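PDB 1VDM: purine phosphoribosyltransferase from Pyrococcus horikoshii, which probably acts as a glycosyltransferase, joining a purine base to the phosphoribosyl group of phosphoribosyl pyrophosphate. Local coordinates for residues K3-W8 with W139-W144; D28-V33 with G49-K54; M121-S126 with V133-K138. All blocks are in the same frame, centred on the assembly; numbering follows the deposited sequence.

Interaction 1. Residues K3-W8 with W139-W144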
loop_
_atom_site.group_PDB
_atom_site.type_symbol
_atom_site.label_atom_id
_atom_site.label_comp_id
_atom_site.label_asym_id
_atom_site.label_seq_id
_atom_site.Cartn_x
_atom_site.Cartn_y
_atom_site.Cartn_z
ATOM N N LYS G 3 -0.735 -4.485 -44.222
ATOM C CA LYS G 3 0.085 -5.121 -43.203
ATOM C C LYS G 3 -0.835 -5.702 -42.132
ATOM O O LYS G 3 -1.985 -5.274 -41.981
ATOM C CB LYS G 3 1.025 -4.103 -42.567
ATOM C CG LYS G 3 2.212 -3.713 -43.413
ATOM C CD LYS G 3 3.025 -2.637 -42.713
ATOM C CE LYS G 3 4.287 -2.303 -43.478
ATOM N NZ LYS G 3 5.048 -1.216 -42.810
ATOM N N VAL G 4 -0.340 -6.692 -41.402
ATOM C CA VAL G 4 -1.129 -7.300 -40.332
ATOM C C VAL G 4 -0.535 -6.914 -38.978
ATOM O O VAL G 4 0.609 -7.262 -38.666
ATOM C CB VAL G 4 -1.177 -8.847 -40.457
ATOM C CG1 VAL G 4 -1.748 -9.472 -39.181
ATOM C CG2 VAL G 4 -2.035 -9.228 -41.629
ATOM N N TYR G 5 -1.320 -6.182 -38.191
ATOM C CA TYR G 5 -0.883 -5.734 -36.865
ATOM C C TYR G 5 -1.433 -6.606 -35.741
ATOM O O TYR G 5 -2.531 -6.375 -35.248
ATOM C CB TYR G 5 -1.302 -4.277 -36.611
ATOM C CG TYR G 5 -0.712 -3.302 -37.586
ATOM C CD1 TYR G 5 -1.257 -3.151 -38.865
ATOM C CD2 TYR G 5 0.423 -2.561 -37.256
ATOM C CE1 TYR G 5 -0.684 -2.286 -39.793
ATOM C CE2 TYR G 5 1.006 -1.694 -38.176
ATOM C CZ TYR G 5 0.449 -1.564 -39.442
ATOM O OH TYR G 5 1.035 -0.735 -40.363
ATOM N N LEU G 6 -0.653 -7.598 -35.342
ATOM C CA LEU G 6 -0.995 -8.518 -34.258
ATOM C C LEU G 6 -0.963 -7.834 -32.885
ATOM O O LEU G 6 0.030 -7.244 -32.479
ATOM C CB LEU G 6 0.002 -9.678 -34.286
ATOM C CG LEU G 6 -0.378 -10.753 -35.306
ATOM C CD1 LEU G 6 0.420 -12.045 -35.116
ATOM C CD2 LEU G 6 -1.853 -11.146 -35.232
ATOM N N THR G 7 -2.056 -7.912 -32.119
ATOM C CA THR G 7 -2.100 -7.340 -30.758
ATOM C C THR G 7 -1.387 -8.264 -29.770
ATOM O O THR G 7 -1.105 -9.421 -30.085
ATOM C CB THR G 7 -3.529 -7.189 -30.232
ATOM O OG1 THR G 7 -4.074 -8.487 -29.977
ATOM C CG2 THR G 7 -4.388 -6.456 -31.215
ATOM N N TRP G 8 -1.092 -7.755 -28.575
ATOM C CA TRP G 8 -0.435 -8.587 -27.559
ATOM C C TRP G 8 -1.383 -9.697 -27.094
ATOM O O TRP G 8 -0.937 -10.798 -26.800
ATOM C CB TRP G 8 0.016 -7.754 -26.347
ATOM C CG TRP G 8 1.367 -7.129 -26.487
ATOM C CD1 TRP G 8 1.643 -5.796 -26.602
ATOM C CD2 TRP G 8 2.630 -7.804 -26.535
ATOM N NE1 TRP G 8 2.995 -5.598 -26.720
ATOM C CE2 TRP G 8 3.628 -6.811 -26.683
ATOM C CE3 TRP G 8 3.018 -9.147 -26.470
ATOM C CZ2 TRP G 8 4.988 -7.118 -26.768
ATOM C CZ3 TRP G 8 4.374 -9.455 -26.557
ATOM C CH2 TRP G 8 5.343 -8.440 -26.705
ATOM N N TRP G 139 2.684 -8.633 -44.729
ATOM C CA TRP G 139 3.798 -8.454 -43.812
ATOM C C TRP G 139 3.168 -8.277 -42.427
ATOM O O TRP G 139 2.194 -7.523 -42.260
ATOM C CB TRP G 139 4.634 -7.229 -44.184
ATOM C CG TRP G 139 5.716 -6.926 -43.182
ATOM C CD1 TRP G 139 5.632 -6.075 -42.115
ATOM C CD2 TRP G 139 7.027 -7.503 -43.128
ATOM N NE1 TRP G 139 6.808 -6.088 -41.401
ATOM C CE2 TRP G 139 7.682 -6.954 -42.000
ATOM C CE3 TRP G 139 7.714 -8.433 -43.922
ATOM C CZ2 TRP G 139 8.988 -7.301 -41.648
ATOM C CZ3 TRP G 139 9.017 -8.779 -43.569
ATOM C CH2 TRP G 139 9.639 -8.212 -42.441
ATOM N N ILE G 140 3.709 -8.992 -41.444
ATOM C CA ILE G 140 3.181 -8.922 -40.088
ATOM C C ILE G 140 3.968 -8.004 -39.160
ATOM O O ILE G 140 5.180 -8.163 -38.989
ATOM C CB ILE G 140 3.144 -10.313 -39.415
ATOM C CG1 ILE G 140 2.485 -11.330 -40.336
ATOM C CG2 ILE G 140 2.353 -10.233 -38.106
ATOM C CD1 ILE G 140 2.607 -12.737 -39.836
ATOM N N VAL G 141 3.269 -7.041 -38.568
ATOM C CA VAL G 141 3.900 -6.145 -37.606
ATOM C C VAL G 141 3.495 -6.671 -36.236
ATOM O O VAL G 141 2.328 -6.613 -35.862
ATOM C CB VAL G 141 3.407 -4.691 -37.732
ATOM C CG1 VAL G 141 4.118 -3.829 -36.707
ATOM C CG2 VAL G 141 3.660 -4.167 -39.137
ATOM N N PHE G 142 4.460 -7.208 -35.503
ATOM C CA PHE G 142 4.188 -7.742 -34.175
ATOM C C PHE G 142 4.006 -6.637 -33.126
ATOM O O PHE G 142 4.415 -5.488 -33.337
ATOM C CB PHE G 142 5.301 -8.708 -33.770
ATOM C CG PHE G 142 5.311 -9.969 -34.570
ATOM C CD1 PHE G 142 6.239 -10.156 -35.595
ATOM C CD2 PHE G 142 4.375 -10.970 -34.320
ATOM C CE1 PHE G 142 6.237 -11.333 -36.363
ATOM C CE2 PHE G 142 4.364 -12.150 -35.084
ATOM C CZ PHE G 142 5.296 -12.331 -36.105
ATOM N N PRO G 143 3.397 -6.981 -31.969
ATOM C CA PRO G 143 3.145 -6.024 -30.883
ATOM C C PRO G 143 4.411 -5.373 -30.335
ATOM O O PRO G 143 4.360 -4.276 -29.788
ATOM C CB PRO G 143 2.450 -6.872 -29.815
ATOM C CG PRO G 143 2.070 -8.130 -30.508
ATOM C CD PRO G 143 3.139 -8.355 -31.509
ATOM N N TRP G 144 5.542 -6.053 -30.480
ATOM C CA TRP G 144 6.815 -5.537 -29.981
ATOM C C TRP G 144 7.673 -4.828 -31.035
ATOM O O TRP G 144 8.844 -4.528 -30.794
ATOM C CB TRP G 144 7.622 -6.680 -29.372
ATOM C CG TRP G 144 8.057 -7.699 -30.366
ATOM C CD1 TRP G 144 9.182 -7.659 -31.153
ATOM C CD2 TRP G 144 7.388 -8.931 -30.686
ATOM N NE1 TRP G 144 9.252 -8.798 -31.946
ATOM C CE2 TRP G 144 8.164 -9.592 -31.676
ATOM C CE3 TRP G 144 6.213 -9.541 -30.234
ATOM C CZ2 TRP G 144 7.800 -10.828 -32.213
ATOM C CZ3 TRP G 144 5.850 -10.780 -30.775
ATOM C CH2 TRP G 144 6.642 -11.405 -31.752
HETATM O O HOH W 1 1.516 -5.044 -33.825
#

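Interaction 2. Residues D28-V33 with G49-K54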
loop_
_atom_site.group_PDB
_atom_site.type_symbol
_atom_site.label_atom_id
_atom_site.label_comp_id
_atom_site.label_asym_id
_atom_site.label_seq_id
_atom_site.Cartn_x
_atom_site.Cartn_y
_atom_site.Cartn_z
ATOM N N ASP G 28 12.325 -30.951 -24.070
ATOM C CA ASP G 28 13.353 -30.968 -23.041
ATOM C C ASP G 28 14.099 -29.640 -23.048
ATOM O O ASP G 28 14.711 -29.248 -22.053
ATOM C CB ASP G 28 14.345 -32.103 -23.298
ATOM C CG ASP G 28 13.678 -33.465 -23.341
ATOM O OD1 ASP G 28 14.369 -34.464 -23.651
ATOM O OD2 ASP G 28 12.462 -33.539 -23.066
ATOM N N VAL G 29 14.042 -28.950 -24.182
ATOM C CA VAL G 29 14.728 -27.676 -24.334
ATOM C C VAL G 29 14.091 -26.828 -25.434
ATOM O O VAL G 29 13.501 -27.354 -26.381
ATOM C CB VAL G 29 16.217 -27.907 -24.666
ATOM C CG1 VAL G 29 16.339 -28.704 -25.958
ATOM C CG2 VAL G 29 16.943 -26.581 -24.784
ATOM N N ILE G 30 14.200 -25.513 -25.285
ATOM C CA ILE G 30 13.656 -24.585 -26.261
ATOM C C ILE G 30 14.776 -23.750 -26.863
ATOM O O ILE G 30 15.704 -23.324 -26.172
ATOM C CB ILE G 30 12.642 -23.604 -25.644
ATOM C CG1 ILE G 30 11.417 -24.350 -25.122
ATOM C CG2 ILE G 30 12.207 -22.602 -26.690
ATOM C CD1 ILE G 30 10.381 -23.435 -24.472
ATOM N N ILE G 31 14.676 -23.532 -28.167
ATOM C CA ILE G 31 15.653 -22.733 -28.887
ATOM C C ILE G 31 14.893 -21.586 -29.541
ATOM O O ILE G 31 14.115 -21.789 -30.483
ATOM C CB ILE G 31 16.386 -23.578 -29.958
ATOM C CG1 ILE G 31 17.094 -24.755 -29.275
ATOM C CG2 ILE G 31 17.395 -22.714 -30.709
ATOM C CD1 ILE G 31 17.629 -25.784 -30.217
ATOM N N GLY G 32 15.099 -20.387 -29.010
ATOM C CA GLY G 32 14.423 -19.225 -29.546
ATOM C C GLY G 32 15.254 -18.534 -30.604
ATOM O O GLY G 32 16.436 -18.251 -30.390
ATOM N N VAL G 33 14.637 -18.278 -31.754
ATOM C CA VAL G 33 15.269 -17.554 -32.850
ATOM C C VAL G 33 15.098 -16.041 -32.694
ATOM O O VAL G 33 13.997 -15.508 -32.643
ATOM C CB VAL G 33 14.627 -18.022 -34.157
ATOM C CG1 VAL G 33 15.343 -17.389 -35.348
ATOM C CG2 VAL G 33 14.715 -19.533 -34.266
ATOM N N GLY G 49 6.847 -25.270 -17.642
ATOM C CA GLY G 49 7.630 -25.737 -16.512
ATOM C C GLY G 49 9.089 -25.312 -16.505
ATOM O O GLY G 49 9.984 -26.131 -16.287
ATOM N N ASP G 50 9.326 -24.025 -16.730
ATOM C CA ASP G 50 10.677 -23.471 -16.754
ATOM C C ASP G 50 11.725 -24.381 -17.379
ATOM O O ASP G 50 12.780 -24.610 -16.787
ATOM C CB ASP G 50 11.127 -23.084 -15.340
ATOM C CG ASP G 50 10.499 -21.784 -14.856
ATOM O OD1 ASP G 50 10.846 -21.336 -13.739
ATOM O OD2 ASP G 50 9.661 -21.208 -15.588
ATOM N N ILE G 51 11.441 -24.902 -18.569
ATOM C CA ILE G 51 12.404 -25.756 -19.250
ATOM C C ILE G 51 13.474 -24.833 -19.826
ATOM O O ILE G 51 13.173 -23.735 -20.298
ATOM C CB ILE G 51 11.754 -26.566 -20.392
ATOM C CG1 ILE G 51 11.134 -25.616 -21.413
ATOM C CG2 ILE G 51 10.706 -27.532 -19.825
ATOM C CD1 ILE G 51 10.503 -26.326 -22.576
ATOM N N PRO G 52 14.740 -25.269 -19.801
ATOM C CA PRO G 52 15.873 -24.488 -20.308
ATOM C C PRO G 52 15.658 -23.784 -21.654
ATOM O O PRO G 52 15.060 -24.338 -22.574
ATOM C CB PRO G 52 17.006 -25.516 -20.344
ATOM C CG PRO G 52 16.280 -26.816 -20.551
ATOM C CD PRO G 52 15.132 -26.672 -19.592
ATOM N N LEU G 53 16.154 -22.554 -21.753
ATOM C CA LEU G 53 16.023 -21.765 -22.969
ATOM C C LEU G 53 17.378 -21.428 -23.582
ATOM O O LEU G 53 18.245 -20.852 -22.922
ATOM C CB LEU G 53 15.277 -20.461 -22.683
ATOM C CG LEU G 53 15.143 -19.515 -23.879
ATOM C CD1 LEU G 53 14.230 -20.143 -24.919
ATOM C CD2 LEU G 53 14.583 -18.185 -23.431
ATOM N N LYS G 54 17.556 -21.804 -24.843
ATOM C CA LYS G 54 18.790 -21.507 -25.552
ATOM C C LYS G 54 18.482 -20.463 -26.625
ATOM O O LYS G 54 17.427 -20.506 -27.261
ATOM C CB LYS G 54 19.373 -22.778 -26.172
ATOM C CG LYS G 54 20.040 -23.677 -25.145
ATOM C CD LYS G 54 20.692 -24.894 -25.775
ATOM C CE LYS G 54 21.447 -25.709 -24.729
ATOM N NZ LYS G 54 22.525 -24.917 -24.066
#

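Interaction 3. Residues M121-S126 with V133-K138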
loop_
_atom_site.group_PDB
_atom_site.type_symbol
_atom_site.label_atom_id
_atom_site.label_comp_id
_atom_site.label_asym_id
_atom_site.label_seq_id
_atom_site.Cartn_x
_atom_site.Cartn_y
_atom_site.Cartn_z
ATOM N N MET G 121 2.837 -18.366 -40.211
ATOM C CA MET G 121 3.621 -18.840 -41.344
ATOM C C MET G 121 3.040 -18.276 -42.625
ATOM O O MET G 121 1.859 -17.924 -42.688
ATOM C CB MET G 121 3.613 -20.369 -41.434
ATOM C CG MET G 121 2.321 -20.959 -41.984
ATOM S SD MET G 121 2.561 -22.051 -43.425
ATOM C CE MET G 121 1.095 -21.657 -44.370
ATOM N N LYS G 122 3.882 -18.187 -43.645
ATOM C CA LYS G 122 3.452 -17.693 -44.943
ATOM C C LYS G 122 3.474 -18.874 -45.916
ATOM O O LYS G 122 4.416 -19.670 -45.921
ATOM C CB LYS G 122 4.361 -16.545 -45.375
ATOM C CG LYS G 122 4.099 -15.289 -44.546
ATOM C CD LYS G 122 5.163 -14.236 -44.717
ATOM C CE LYS G 122 4.727 -12.927 -44.084
ATOM N NZ LYS G 122 5.712 -11.842 -44.327
ATOM N N PRO G 123 2.417 -19.010 -46.737
ATOM C CA PRO G 123 2.201 -20.062 -47.740
ATOM C C PRO G 123 3.406 -20.632 -48.491
ATOM O O PRO G 123 3.489 -21.840 -48.719
ATOM C CB PRO G 123 1.189 -19.426 -48.687
ATOM C CG PRO G 123 0.367 -18.590 -47.776
ATOM C CD PRO G 123 1.415 -17.938 -46.894
ATOM N N TRP G 124 4.341 -19.775 -48.866
ATOM C CA TRP G 124 5.492 -20.213 -49.636
ATOM C C TRP G 124 6.698 -20.736 -48.885
ATOM O O TRP G 124 7.587 -21.336 -49.491
ATOM C CB TRP G 124 5.964 -19.066 -50.522
ATOM C CG TRP G 124 6.127 -17.793 -49.778
ATOM C CD1 TRP G 124 7.155 -17.453 -48.954
ATOM C CD2 TRP G 124 5.210 -16.690 -49.758
ATOM N NE1 TRP G 124 6.940 -16.207 -48.419
ATOM C CE2 TRP G 124 5.752 -15.715 -48.895
ATOM C CE3 TRP G 124 3.982 -16.432 -50.385
ATOM C CZ2 TRP G 124 5.109 -14.496 -48.641
ATOM C CZ3 TRP G 124 3.342 -15.222 -50.132
ATOM C CH2 TRP G 124 3.908 -14.269 -49.267
ATOM N N THR G 125 6.738 -20.513 -47.576
ATOM C CA THR G 125 7.865 -20.954 -46.753
ATOM C C THR G 125 8.390 -22.347 -47.123
ATOM O O THR G 125 7.631 -23.226 -47.530
ATOM C CB THR G 125 7.471 -20.978 -45.270
ATOM O OG1 THR G 125 8.615 -21.321 -44.482
ATOM C CG2 THR G 125 6.383 -22.006 -45.030
ATOM N N SER G 126 9.696 -22.540 -46.975
ATOM C CA SER G 126 10.309 -23.824 -47.274
ATOM C C SER G 126 10.362 -24.670 -46.003
ATOM O O SER G 126 10.869 -25.792 -46.013
ATOM C CB SER G 126 11.725 -23.627 -47.817
ATOM O OG SER G 126 12.598 -23.150 -46.806
ATOM N N VAL G 133 -0.177 -20.696 -35.581
ATOM C CA VAL G 133 -1.535 -20.178 -35.435
ATOM C C VAL G 133 -2.049 -19.309 -36.580
ATOM O O VAL G 133 -3.197 -19.450 -37.012
ATOM C CB VAL G 133 -1.661 -19.357 -34.130
ATOM C CG1 VAL G 133 -3.065 -18.776 -34.000
ATOM C CG2 VAL G 133 -1.330 -20.232 -32.942
ATOM N N PHE G 134 -1.210 -18.402 -37.066
ATOM C CA PHE G 134 -1.633 -17.508 -38.137
ATOM C C PHE G 134 -1.045 -17.800 -39.515
ATOM O O PHE G 134 0.135 -18.128 -39.660
ATOM C CB PHE G 134 -1.350 -16.056 -37.742
ATOM C CG PHE G 134 -1.975 -15.650 -36.437
ATOM C CD1 PHE G 134 -1.182 -15.382 -35.322
ATOM C CD2 PHE G 134 -3.359 -15.534 -36.321
ATOM C CE1 PHE G 134 -1.761 -15.003 -34.110
ATOM C CE2 PHE G 134 -3.951 -15.155 -35.109
ATOM C CZ PHE G 134 -3.151 -14.890 -34.005
ATOM N N ARG G 135 -1.906 -17.666 -40.519
ATOM C CA ARG G 135 -1.484 -17.845 -41.888
ATOM C C ARG G 135 -1.866 -16.622 -42.697
ATOM O O ARG G 135 -3.000 -16.162 -42.679
ATOM C CB ARG G 135 -2.190 -19.082 -42.447
ATOM C CG ARG G 135 -1.790 -19.377 -43.893
ATOM C CD ARG G 135 -2.795 -20.303 -44.591
ATOM N NE ARG G 135 -2.096 -21.343 -45.352
ATOM C CZ ARG G 135 -2.259 -21.345 -46.688
ATOM N NH1 ARG G 135 -3.017 -20.427 -47.264
ATOM N NH2 ARG G 135 -1.655 -22.278 -47.427
ATOM N N THR G 136 -0.857 -16.057 -43.348
ATOM C CA THR G 136 -1.059 -14.824 -44.105
ATOM C C THR G 136 0.028 -14.617 -45.153
ATOM O O THR G 136 1.095 -15.226 -45.083
ATOM C CB THR G 136 -1.063 -13.576 -43.166
ATOM O OG1 THR G 136 -1.396 -12.403 -43.921
ATOM C CG2 THR G 136 0.312 -13.378 -42.530
ATOM N N GLU G 137 -0.252 -13.756 -46.125
ATOM C CA GLU G 137 0.724 -13.450 -47.165
ATOM C C GLU G 137 1.252 -12.031 -46.952
ATOM O O GLU G 137 2.275 -11.641 -47.519
ATOM C CB GLU G 137 0.087 -13.576 -48.550
ATOM C CG GLU G 137 -0.310 -15.008 -48.925
ATOM C CD GLU G 137 -0.913 -15.111 -50.328
ATOM O OE1 GLU G 137 -1.282 -16.238 -50.740
ATOM O OE2 GLU G 137 -1.020 -14.067 -51.017
ATOM N N LYS G 138 0.551 -11.269 -46.115
ATOM C CA LYS G 138 0.937 -9.898 -45.820
ATOM C C LYS G 138 2.132 -9.833 -44.885
ATOM O O LYS G 138 2.561 -10.849 -44.327
ATOM C CB LYS G 138 -0.222 -9.148 -45.175
ATOM C CG LYS G 138 -1.458 -9.023 -46.037
ATOM C CD LYS G 138 -2.434 -8.056 -45.395
ATOM C CE LYS G 138 -3.721 -7.956 -46.180
ATOM N NZ LYS G 138 -4.693 -7.067 -45.487
HETATM O O HOH W 2 4.924 -10.465 -46.915
#

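Interaction 1. Residues K3-W8 with W139-W144
Val141 is the bump at the middle of this contact, and it fills the hollow between the Tyr5 ring and the Lys3 chain. Its CG2 sits off-centre over the phenol, 4.2 Å from the Tyr5 ring centroid in a CH-pi contact, and also meets Lys3 CD at 3.9 Å. CG1, anti to the backbone N (chi1 -180°), reaches the phenol as well, alongside which the valine points the same way.

Ile140 packs on the opposite sheet face, beside Val4. Its CG2 lies 3.9 Å from Leu6 CG, and Leu6 CD1 continues on to Phe142 CE2, also at 3.9 Å. Underneath, the parallel strands are zipped by Val4 N to Trp139 O (2.8 Å) and Val141 N to Val4 O (2.7 Å). The next bond, Leu6 N to Val141 O, is longer at 3.2 Å and bent to 136° at the hydrogen, because the chains are parting. Water 1 bridges the opening, donating to both Leu6 O and Val141 O.

Beyond it the Pro143 ring enters the bend of Leu6-Trp8, its CB over one face of the Trp8 indole, and Trp144 CB presses on Trp8 CZ2 at 3.7 Å. The Trp8 NE1 donates to Asp12 of a neighbouring subunit, and Thr7 caps the start of helix 8-23.

A two-stranded parallel sheet joining the chain's beginning to its C-terminal part, apart from the central sheet, is consistent with the hood of type I phosphoribosyltransferases.

Interaction 2. Residues D28-V33 with G49-K54
Ile30 meets Ile51 and Leu53 where two neighbouring parallel strands of a beta-alpha-beta crossover start, in the five-stranded core sheet of the phosphoribosyltransferase fold. Ile30 CD1 lies 3.5 Å from Ile51 CD1, the two side chains crossing at about a right angle. On its other branch, Ile30 CG2 takes Leu53 CD1 at 3.6 Å; CG2 is anti to the backbone N, whereas CG1 (chi1 -64°) lies beside that N and leads to Ile51. An alanine here would probably leave Ile51 CD1 without its partner, take the CG2 contact from Leu53 CD1, and open a gap in the layer between sheet and helix.

Behind these side chains, the backbone fixes the register. Ile30 N donates to Pro52 O at 3.1 Å, Ile30 O accepts from Lys54 N at 2.7 Å, and Gly32 N closes on Lys54 O at 2.9 Å.

Further out, the connecting helix 38-47 covers this face, with Leu44 on Ile30 and Ala41 and Val42 on Leu53, while Ser45 OG bonds to Ile51 O. The sheet continues past Ile31 to strand 85-90. Lys54 turns to the opposite face, its chain bent at the last torsion (chi4 -60°), and NZ hydrogen-bonds to His78 O.

Interaction 3. Residues M121-S126 with V133-K138
Phe134 O accepts the N-H of Met121 at 2.8 Å, the first link between the last and the middle strand, within this chain, of a small parallel sheet, 92-93, 120-121 and 134-135. Arg135 comes next, bridged to Met121, and its backbone also bonds to a neighbouring subunit. The two side chains run alongside each other; the thioether chain bends beyond CG, at chi2 and chi3, which brings Met121 CE to Arg135 NE at 3.4 Å. Pro123 CG lies over one face of the Arg135 guanidinium, offset toward its rim, 3.9 Å from Arg135 NH1.

At Thr136 the sheet pairing fades, for its N gives Met121 O only a weak bond of 3.4 Å. The Thr136 OG1 accepts from Lys138 N, forming an ST turn that bends the chain before strand 139-141. Glu137 then faces the type I turn Lys122-Thr125: its CG packs 3.8 Å from Pro123 CG and 3.9 Å from Trp124 CZ3, while its backbone O sits at the edge of the indole.

Lys122 stretches past this bend toward Lys138, and its amine is claimed by Asp94 in a salt bridge; Asp94 also accepts from Trp124 NE1. Water 2 completes the link, accepting from Lys122 NZ at 3.0 Å and donating to Glu137 O.

Overall arrangement
Interactions 1 and 3 are neighbours, their centres about 14 Å apart, and their second segments follow each other directly along the chain: the bend at Thr136-Lys138 carries strand 134-135 into strand 139-141. They touch where Leu6 packs on Phe134 and Val4 on Thr136 and Lys138. Interaction 2 stands apart, its centre about 24 Å from either, and belongs to the core sheet. Its contact is largely aliphatic with regular strand bonds. Interactions 1 and 3 both border neighbouring subunits, but interaction 1 is rich in aromatics, whereas interaction 3 is more exposed and mixes a brief strand pairing with charged side chains and a water bridge. Interactions 1 and 2 both reach the same neighbouring subunit.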